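Local coordinates for ceramide very long chain fatty acid hydroxylase SCS7 (Saccharomyces cerevisiae, PDB 4ZR1), which hydroxylates the very long chain fatty acids of ceramides, probably at C-2, in yeast sphingolipid metabolism, using cytochrome b5 and oxygen, at residues A[95-100]-A[184-189]; A[102-107]-A[232-237]. One frame throughout, in Å; residues are numbered along the deposited sequence.

Contact 1 of 2, residues A[95-100]-A[184-189]. With BOG (octyl beta-D-glucopyranoside), chain E.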
loop_
_atom_site.group_PDB
_atom_site.type_symbol
_atom_site.label_atom_id
_atom_site.label_comp_id
_atom_site.label_asym_id
_atom_site.label_seq_id
_atom_site.Cartn_x
_atom_site.Cartn_y
_atom_site.Cartn_z
ATOM N N PHE A 95 11.023 12.010 18.497
ATOM C CA PHE A 95 9.686 12.279 19.016
ATOM C C PHE A 95 8.618 12.386 17.924
ATOM O O PHE A 95 7.444 12.571 18.224
ATOM C CB PHE A 95 9.686 13.573 19.847
ATOM C CG PHE A 95 9.999 14.804 19.047
ATOM C CD1 PHE A 95 8.991 15.518 18.424
ATOM C CD2 PHE A 95 11.303 15.251 18.919
ATOM C CE1 PHE A 95 9.280 16.650 17.680
ATOM C CE2 PHE A 95 11.596 16.384 18.178
ATOM C CZ PHE A 95 10.585 17.081 17.556
ATOM N N LEU A 96 9.028 12.295 16.665
ATOM C CA LEU A 96 8.090 12.292 15.548
ATOM C C LEU A 96 7.594 10.874 15.272
ATOM O O LEU A 96 6.654 10.666 14.508
ATOM C CB LEU A 96 8.747 12.870 14.287
ATOM C CG LEU A 96 9.252 14.311 14.363
ATOM C CD1 LEU A 96 9.823 14.747 13.022
ATOM C CD2 LEU A 96 8.126 15.229 14.793
ATOM N N GLU A 97 8.233 9.899 15.903
ATOM C CA GLU A 97 7.926 8.503 15.639
ATOM C C GLU A 97 6.440 8.111 15.789
ATOM O O GLU A 97 5.972 7.238 15.057
ATOM C CB GLU A 97 8.784 7.599 16.530
ATOM C CG GLU A 97 8.784 6.129 16.088
ATOM C CD GLU A 97 9.577 5.882 14.800
ATOM O OE1 GLU A 97 10.342 6.766 14.371
ATOM O OE2 GLU A 97 9.452 4.786 14.223
ATOM N N PRO A 98 5.698 8.732 16.727
ATOM C CA PRO A 98 4.281 8.353 16.805
ATOM C C PRO A 98 3.469 8.534 15.515
ATOM O O PRO A 98 2.591 7.709 15.250
ATOM C CB PRO A 98 3.749 9.269 17.908
ATOM C CG PRO A 98 4.898 9.360 18.846
ATOM C CD PRO A 98 6.127 9.427 17.958
ATOM N N LEU A 99 3.767 9.566 14.731
ATOM C CA LEU A 99 3.099 9.800 13.450
ATOM C C LEU A 99 3.264 8.673 12.428
ATOM O O LEU A 99 2.538 8.614 11.439
ATOM C CB LEU A 99 3.620 11.092 12.833
ATOM C CG LEU A 99 3.178 12.337 13.574
ATOM C CD1 LEU A 99 3.872 13.557 13.010
ATOM C CD2 LEU A 99 1.667 12.430 13.427
ATOM N N THR A 100 4.229 7.793 12.645
ATOM C CA THR A 100 4.548 6.785 11.641
ATOM C C THR A 100 3.857 5.480 11.981
ATOM O O THR A 100 4.029 4.488 11.286
ATOM C CB THR A 100 6.090 6.546 11.525
ATOM O OG1 THR A 100 6.558 5.787 12.649
ATOM C CG2 THR A 100 6.854 7.890 11.456
ATOM N N LYS A 184 2.428 -4.286 11.496
ATOM C CA LYS A 184 1.000 -4.014 11.657
ATOM C C LYS A 184 0.669 -2.525 11.838
ATOM O O LYS A 184 -0.490 -2.128 11.726
ATOM C CB LYS A 184 0.435 -4.829 12.825
ATOM C CG LYS A 184 1.023 -4.495 14.185
ATOM C CD LYS A 184 0.498 -5.441 15.268
ATOM C CE LYS A 184 1.153 -5.164 16.621
ATOM N NZ LYS A 184 0.682 -6.082 17.696
ATOM N N TYR A 185 1.672 -1.688 12.072
ATOM C CA TYR A 185 1.386 -0.266 12.220
ATOM C C TYR A 185 1.866 0.573 11.047
ATOM O O TYR A 185 1.772 1.792 11.091
ATOM C CB TYR A 185 1.988 0.275 13.508
ATOM C CG TYR A 185 1.338 -0.272 14.762
ATOM C CD1 TYR A 185 0.158 0.267 15.253
ATOM C CD2 TYR A 185 1.924 -1.306 15.465
ATOM C CE1 TYR A 185 -0.421 -0.225 16.403
ATOM C CE2 TYR A 185 1.351 -1.801 16.610
ATOM C CZ TYR A 185 0.184 -1.261 17.080
ATOM O OH TYR A 185 -0.371 -1.777 18.230
ATOM N N ARG A 186 2.354 -0.071 9.993
ATOM C CA ARG A 186 2.770 0.652 8.799
ATOM C C ARG A 186 2.116 0.094 7.550
ATOM O O ARG A 186 2.736 0.034 6.489
ATOM C CB ARG A 186 4.293 0.606 8.635
ATOM C CG ARG A 186 5.028 1.739 9.326
ATOM C CD ARG A 186 5.017 1.562 10.825
ATOM N NE ARG A 186 5.838 2.577 11.471
ATOM C CZ ARG A 186 7.102 2.392 11.845
ATOM N NH1 ARG A 186 7.702 1.215 11.658
ATOM N NH2 ARG A 186 7.765 3.388 12.414
ATOM N N LEU A 187 0.864 -0.326 7.676
ATOM C CA LEU A 187 0.131 -0.857 6.541
ATOM C C LEU A 187 -0.908 0.160 6.077
ATOM O O LEU A 187 -0.827 0.666 4.958
ATOM C CB LEU A 187 -0.512 -2.202 6.900
ATOM C CG LEU A 187 -1.158 -3.039 5.795
ATOM C CD1 LEU A 187 -1.271 -4.504 6.203
ATOM C CD2 LEU A 187 -2.536 -2.496 5.465
ATOM N N VAL A 188 -1.889 0.460 6.922
ATOM C CA VAL A 188 -2.911 1.403 6.501
ATOM C C VAL A 188 -2.318 2.796 6.429
ATOM O O VAL A 188 -1.237 3.054 6.950
ATOM C CB VAL A 188 -4.135 1.412 7.421
ATOM C CG1 VAL A 188 -4.667 -0.022 7.614
ATOM C CG2 VAL A 188 -3.811 2.072 8.740
ATOM N N MET A 189 -3.025 3.683 5.750
ATOM C CA MET A 189 -2.523 5.016 5.493
ATOM C C MET A 189 -2.736 5.884 6.705
ATOM O O MET A 189 -3.804 5.876 7.303
ATOM C CB MET A 189 -3.223 5.640 4.292
ATOM C CG MET A 189 -3.165 4.800 3.041
ATOM S SD MET A 189 -3.882 5.715 1.673
ATOM C CE MET A 189 -3.169 7.312 2.012
HETATM C C1 BOG E . 2.369 4.259 4.461
HETATM O O1 BOG E . 2.749 4.613 5.773
HETATM C C2 BOG E . 2.101 2.773 4.422
HETATM O O2 BOG E . 3.333 2.118 4.611
HETATM C C3 BOG E . 1.578 2.366 3.063
HETATM O O3 BOG E . 1.108 1.037 3.040
HETATM C C4 BOG E . 0.500 3.290 2.585
HETATM O O4 BOG E . 0.259 2.984 1.232
HETATM C C5 BOG E . 0.974 4.713 2.701
HETATM O O5 BOG E . 1.231 4.990 4.061
HETATM C C6 BOG E . -0.113 5.600 2.112
HETATM O O6 BOG E . -0.143 6.883 2.697
HETATM C "C1'" BOG E . 3.882 5.453 5.857
HETATM C "C2'" BOG E . 4.226 5.762 7.300
HETATM C "C3'" BOG E . 4.959 7.088 7.346
HETATM C "C4'" BOG E . 4.257 8.091 8.241
HETATM C "C5'" BOG E . 4.404 9.494 7.678
HETATM C "C6'" BOG E . 4.095 10.513 8.749
HETATM C "C7'" BOG E . 4.064 11.901 8.152
HETATM C "C8'" BOG E . 5.479 12.392 7.952
#

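Contact 2 of 2, residues A[102-107]-A[232-237]. With ZN (zinc ion), chain C; BOG (octyl beta-D-glucopyranoside), chain J; BOG (octyl beta-D-glucopyranoside), chain I; BOG (octyl beta-D-glucopyranoside), chain H.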
loop_
_atom_site.group_PDB
_atom_site.type_symbol
_atom_site.label_atom_id
_atom_site.label_comp_id
_atom_site.label_asym_id
_atom_site.label_seq_id
_atom_site.Cartn_x
_atom_site.Cartn_y
_atom_site.Cartn_z
ATOM N N THR A 102 0.219 3.662 12.694
ATOM C CA THR A 102 -1.225 3.814 12.591
ATOM C C THR A 102 -1.878 2.442 12.595
ATOM O O THR A 102 -1.601 1.607 11.730
ATOM C CB THR A 102 -1.645 4.570 11.321
ATOM O OG1 THR A 102 -1.465 3.713 10.196
ATOM C CG2 THR A 102 -0.789 5.829 11.118
ATOM N N ALA A 103 -2.735 2.211 13.579
ATOM C CA ALA A 103 -3.404 0.933 13.727
ATOM C C ALA A 103 -4.540 0.808 12.723
ATOM O O ALA A 103 -5.049 1.812 12.235
ATOM C CB ALA A 103 -3.922 0.775 15.134
ATOM N N TRP A 104 -4.925 -0.432 12.427
ATOM C CA TRP A 104 -6.019 -0.733 11.506
ATOM C C TRP A 104 -7.301 0.041 11.815
ATOM O O TRP A 104 -7.953 0.544 10.907
ATOM C CB TRP A 104 -6.324 -2.235 11.517
ATOM C CG TRP A 104 -6.777 -2.754 12.847
ATOM C CD1 TRP A 104 -5.986 -3.208 13.858
ATOM C CD2 TRP A 104 -8.132 -2.884 13.309
ATOM N NE1 TRP A 104 -6.756 -3.609 14.926
ATOM C CE2 TRP A 104 -8.077 -3.423 14.616
ATOM C CE3 TRP A 104 -9.383 -2.602 12.747
ATOM C CZ2 TRP A 104 -9.224 -3.685 15.369
ATOM C CZ3 TRP A 104 -10.525 -2.855 13.503
ATOM C CH2 TRP A 104 -10.436 -3.391 14.796
ATOM N N TRP A 105 -7.642 0.160 13.095
ATOM C CA TRP A 105 -8.900 0.788 13.498
ATOM C C TRP A 105 -8.918 2.300 13.304
ATOM O O TRP A 105 -9.957 2.934 13.464
ATOM C CB TRP A 105 -9.226 0.454 14.966
ATOM C CG TRP A 105 -8.123 0.757 15.940
ATOM C CD1 TRP A 105 -7.210 -0.121 16.427
ATOM C CD2 TRP A 105 -7.820 2.028 16.542
ATOM N NE1 TRP A 105 -6.351 0.515 17.292
ATOM C CE2 TRP A 105 -6.703 1.836 17.381
ATOM C CE3 TRP A 105 -8.382 3.310 16.447
ATOM C CZ2 TRP A 105 -6.138 2.867 18.134
ATOM C CZ3 TRP A 105 -7.817 4.344 17.196
ATOM C CH2 TRP A 105 -6.703 4.113 18.024
ATOM N N VAL A 106 -7.779 2.882 12.956
ATOM C CA VAL A 106 -7.702 4.330 12.827
ATOM C C VAL A 106 -8.492 4.825 11.609
ATOM O O VAL A 106 -9.163 5.867 11.663
ATOM C CB VAL A 106 -6.234 4.792 12.734
ATOM C CG1 VAL A 106 -6.144 6.298 12.451
ATOM C CG2 VAL A 106 -5.523 4.450 14.009
ATOM N N VAL A 107 -8.419 4.072 10.514
ATOM C CA VAL A 107 -9.091 4.468 9.285
ATOM C C VAL A 107 -10.628 4.498 9.427
ATOM O O VAL A 107 -11.256 5.510 9.097
ATOM C CB VAL A 107 -8.701 3.544 8.119
ATOM C CG1 VAL A 107 -9.379 4.009 6.846
ATOM C CG2 VAL A 107 -7.185 3.492 7.964
ATOM N N HIS A 232 -7.159 -4.417 2.925
ATOM C CA HIS A 232 -5.710 -4.522 2.783
ATOM C C HIS A 232 -5.044 -5.004 4.063
ATOM O O HIS A 232 -4.224 -5.915 4.031
ATOM C CB HIS A 232 -5.112 -3.184 2.376
ATOM C CG HIS A 232 -3.654 -3.256 2.077
ATOM N ND1 HIS A 232 -2.844 -2.146 2.040
ATOM C CD2 HIS A 232 -2.859 -4.317 1.797
ATOM C CE1 HIS A 232 -1.607 -2.518 1.755
ATOM N NE2 HIS A 232 -1.589 -3.829 1.607
ATOM N N PHE A 233 -5.416 -4.404 5.191
ATOM C CA PHE A 233 -4.905 -4.841 6.481
ATOM C C PHE A 233 -5.153 -6.328 6.733
ATOM O O PHE A 233 -4.223 -7.076 7.047
ATOM C CB PHE A 233 -5.517 -4.027 7.625
ATOM C CG PHE A 233 -4.867 -4.290 8.953
ATOM C CD1 PHE A 233 -3.700 -3.619 9.314
ATOM C CD2 PHE A 233 -5.392 -5.235 9.829
ATOM C CE1 PHE A 233 -3.085 -3.870 10.533
ATOM C CE2 PHE A 233 -4.777 -5.493 11.064
ATOM C CZ PHE A 233 -3.627 -4.814 11.410
ATOM N N PHE A 234 -6.397 -6.765 6.588
ATOM C CA PHE A 234 -6.755 -8.092 7.069
ATOM C C PHE A 234 -6.312 -9.170 6.093
ATOM O O PHE A 234 -6.249 -10.348 6.440
ATOM C CB PHE A 234 -8.256 -8.161 7.373
ATOM C CG PHE A 234 -8.647 -7.345 8.580
ATOM C CD1 PHE A 234 -8.146 -7.666 9.838
ATOM C CD2 PHE A 234 -9.479 -6.246 8.458
ATOM C CE1 PHE A 234 -8.475 -6.909 10.952
ATOM C CE2 PHE A 234 -9.815 -5.484 9.568
ATOM C CZ PHE A 234 -9.314 -5.816 10.814
ATOM N N LEU A 235 -5.946 -8.754 4.889
ATOM C CA LEU A 235 -5.283 -9.653 3.960
ATOM C C LEU A 235 -3.915 -10.096 4.493
ATOM O O LEU A 235 -3.494 -11.226 4.267
ATOM C CB LEU A 235 -5.120 -8.990 2.597
ATOM C CG LEU A 235 -6.364 -8.804 1.737
ATOM C CD1 LEU A 235 -5.925 -8.336 0.359
ATOM C CD2 LEU A 235 -7.158 -10.102 1.642
ATOM N N HIS A 236 -3.221 -9.204 5.195
ATOM C CA HIS A 236 -1.903 -9.524 5.748
ATOM C C HIS A 236 -1.981 -10.176 7.124
ATOM O O HIS A 236 -1.247 -11.122 7.417
ATOM C CB HIS A 236 -1.035 -8.263 5.860
ATOM C CG HIS A 236 -0.491 -7.789 4.553
ATOM N ND1 HIS A 236 0.637 -8.331 3.980
ATOM C CD2 HIS A 236 -0.920 -6.822 3.707
ATOM C CE1 HIS A 236 0.876 -7.724 2.832
ATOM N NE2 HIS A 236 -0.050 -6.803 2.644
ATOM N N HIS A 237 -2.869 -9.658 7.965
ATOM C CA HIS A 237 -2.845 -9.986 9.380
ATOM C C HIS A 237 -4.045 -10.792 9.884
ATOM O O HIS A 237 -4.508 -10.592 11.008
ATOM C CB HIS A 237 -2.708 -8.691 10.182
ATOM C CG HIS A 237 -1.392 -8.008 9.983
ATOM N ND1 HIS A 237 -1.265 -6.804 9.327
ATOM C CD2 HIS A 237 -0.136 -8.381 10.330
ATOM C CE1 HIS A 237 0.009 -6.453 9.297
ATOM N NE2 HIS A 237 0.714 -7.394 9.900
HETATM ZN ZN ZN C . 0.044 -5.377 1.120
HETATM C C1 BOG J . -3.152 -0.361 22.901
HETATM O O1 BOG J . -4.377 0.314 22.815
HETATM C C2 BOG J . -3.328 -1.773 22.408
HETATM O O2 BOG J . -4.356 -2.395 23.140
HETATM C C3 BOG J . -2.019 -2.505 22.611
HETATM O O3 BOG J . -2.095 -3.773 22.011
HETATM C C4 BOG J . -0.908 -1.713 21.956
HETATM O O4 BOG J . 0.343 -2.288 22.258
HETATM C C5 BOG J . -0.945 -0.280 22.438
HETATM O O5 BOG J . -2.189 0.283 22.105
HETATM C C6 BOG J . 0.168 0.508 21.783
HETATM O O6 BOG J . 1.350 0.364 22.540
HETATM C "C1'" BOG J . -4.620 0.848 21.538
HETATM C "C2'" BOG J . -5.654 0.007 20.823
HETATM C "C3'" BOG J . -7.028 0.317 21.379
HETATM C "C4'" BOG J . -7.933 0.805 20.266
HETATM C "C5'" BOG J . -8.683 2.053 20.691
HETATM C "C6'" BOG J . -9.965 2.190 19.892
HETATM C "C7'" BOG J . -10.462 3.613 20.030
HETATM C "C8'" BOG J . -11.552 3.914 19.019
HETATM C C1 BOG I . -6.497 -4.120 19.516
HETATM O O1 BOG I . -7.889 -4.169 19.704
HETATM C C2 BOG I . -5.880 -4.812 20.707
HETATM O O2 BOG I . -6.187 -4.082 21.873
HETATM C C3 BOG I . -4.382 -4.919 20.549
HETATM O O3 BOG I . -3.884 -5.769 21.555
HETATM C C4 BOG I . -4.042 -5.499 19.195
HETATM O O4 BOG I . -2.651 -5.416 18.983
HETATM C C5 BOG I . -4.771 -4.730 18.114
HETATM O O5 BOG I . -6.163 -4.810 18.331
HETATM C C6 BOG I . -4.422 -5.325 16.760
HETATM O O6 BOG I . -3.239 -4.743 16.252
HETATM C "C1'" BOG I . -8.581 -3.005 19.326
HETATM C "C2'" BOG I . -10.055 -3.229 19.580
HETATM C "C3'" BOG I . -10.856 -2.666 18.428
HETATM C "C4'" BOG I . -11.193 -1.219 18.701
HETATM C "C5'" BOG I . -12.572 -0.902 18.166
HETATM C "C6'" BOG I . -12.547 -0.752 16.657
HETATM C "C7'" BOG I . -13.576 0.284 16.228
HETATM C "C8'" BOG I . -13.707 0.326 14.715
HETATM C C1 BOG H . -10.284 -7.647 15.574
HETATM O O1 BOG H . -11.545 -7.903 14.999
HETATM C C2 BOG H . -10.244 -8.098 17.020
HETATM O O2 BOG H . -11.245 -7.434 17.761
HETATM C C3 BOG H . -8.891 -7.761 17.612
HETATM O O3 BOG H . -8.760 -8.350 18.885
HETATM C C4 BOG H . -7.786 -8.263 16.707
HETATM O O4 BOG H . -6.550 -7.764 17.170
HETATM C C5 BOG H . -8.041 -7.823 15.278
HETATM O O5 BOG H . -9.286 -8.317 14.845
HETATM C C6 BOG H . -6.957 -8.352 14.362
HETATM O O6 BOG H . -6.003 -7.344 14.123
HETATM C "C1'" BOG H . -11.607 -7.631 13.617
HETATM C "C2'" BOG H . -12.701 -6.625 13.323
HETATM C "C3'" BOG H . -12.816 -6.437 11.822
HETATM C "C4'" BOG H . -13.559 -5.155 11.502
HETATM C "C5'" BOG H . -13.010 -4.586 10.209
HETATM C "C6'" BOG H . -14.099 -3.914 9.401
HETATM C "C7'" BOG H . -14.170 -2.438 9.741
HETATM C "C8'" BOG H . -14.998 -1.726 8.690
#

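Contact 1 of 2, residues A[95-100]-A[184-189]
The guanidinium of R186 meets T100 and E97 along its edge, close to its own plane. R186 holds T100 side-on with two nitrogens. R186 NE donates to the backbone O of T100 at 2.6 Å, approaching from above that carbonyl's plane. R186 NH2 donates to T100 OG1 at 2.7 Å in a nearly straight bond (175°). The same R186 NH2 forms a salt bridge with E97 OE2 at 2.8 Å. The carboxylate is turned 68° out of the guanidinium plane, so the two groups do not pair flat. The E97 chain bends about CB-CG to bring OE2 there. Residues 97-100 form a short 3-10 turn, in which T100 N donates to E97 O at 3.0 Å. T100 OG1 lies between its backbone N and carbonyl carbon (chi1 75°) and donates to the same E97 O at 2.9 Å, on a lone pair. One hydroxyl thus gives to the turn and receives from R186, which fixes its rotation. The turn precedes TM1, and residues 184-189 form the loop before TM3, both probably on the cytoplasmic side. NH1 of R186 has its own partners, D183 and A89 O. E97 also accepts from the backbone N atoms of L91, F92 and G93. The carboxylates of E97 and D183 probably offset the positive charge of R186. The R186 side chain is about 6 Å from that of the zinc ligand H177. A bound octyl glucoside of chain E donates O2 to R186 O at 2.9 Å and O3 to L187 O at 2.7 Å, and its octyl tail passes T100.

Contact 2 of 2, residues A[102-107]-A[232-237]
W104 CB sits over the centre of the F233 ring, 3.4 Å from its centroid. This is a CH-pi contact, only 4° off the ring normal. The five-membered ring of W104 lies oblique to F233, with planes 37° apart. On the same side as F233, F234 CZ rests over the indole face toward its rim, 3.8 Å from W104 CE3. W105 CB backs the opposite indole face. The W104 ring stands there because its CG lies between the backbone N and the carbonyl carbon (chi1 62°). The turn from A103 to V106 sets both tryptophans at the start of TM1. W105 lays one face on A103 CB and V106 CG2, and the other on a chain J octyl tail, with C4' 3.3 Å from W105 CE2. Replacing W105 by an alanine is likely to leave A103, V106 and that tail without the flat indole between them. F233 and F234 lie within a histidine-box pattern, where H232 and H236, four residues apart, bind zinc through NE2 at 2.3 and 2.1 Å. H177, H251 and H255 complete the site. No hydrogen bond joins 102-107 to 232-237, so between these segments the contact is aromatic and apolar.

The centres of contacts 1 and 2 lie about 12 Å apart, probably at the cytoplasmic ends of the membrane helices. Their segments alternate along the chain: 95-100, 102-107, 184-189, 232-237. Just K101 separates the first two. The contacts also touch directly. Y185 O and T102 N, 2.9 Å apart, probably form a hydrogen bond, and L187 CD1 packs 3.4 Å from H236 CD2. The chain leading into helix 106-125 is thus tied first to the loop before helix 191-208, then to the end of helix 211-236. Contact 1 is polar and charged, contact 2 aromatic. Together they join the entry to TM1 to the loop beside the zinc site and to the helix end that supplies two of its ligands.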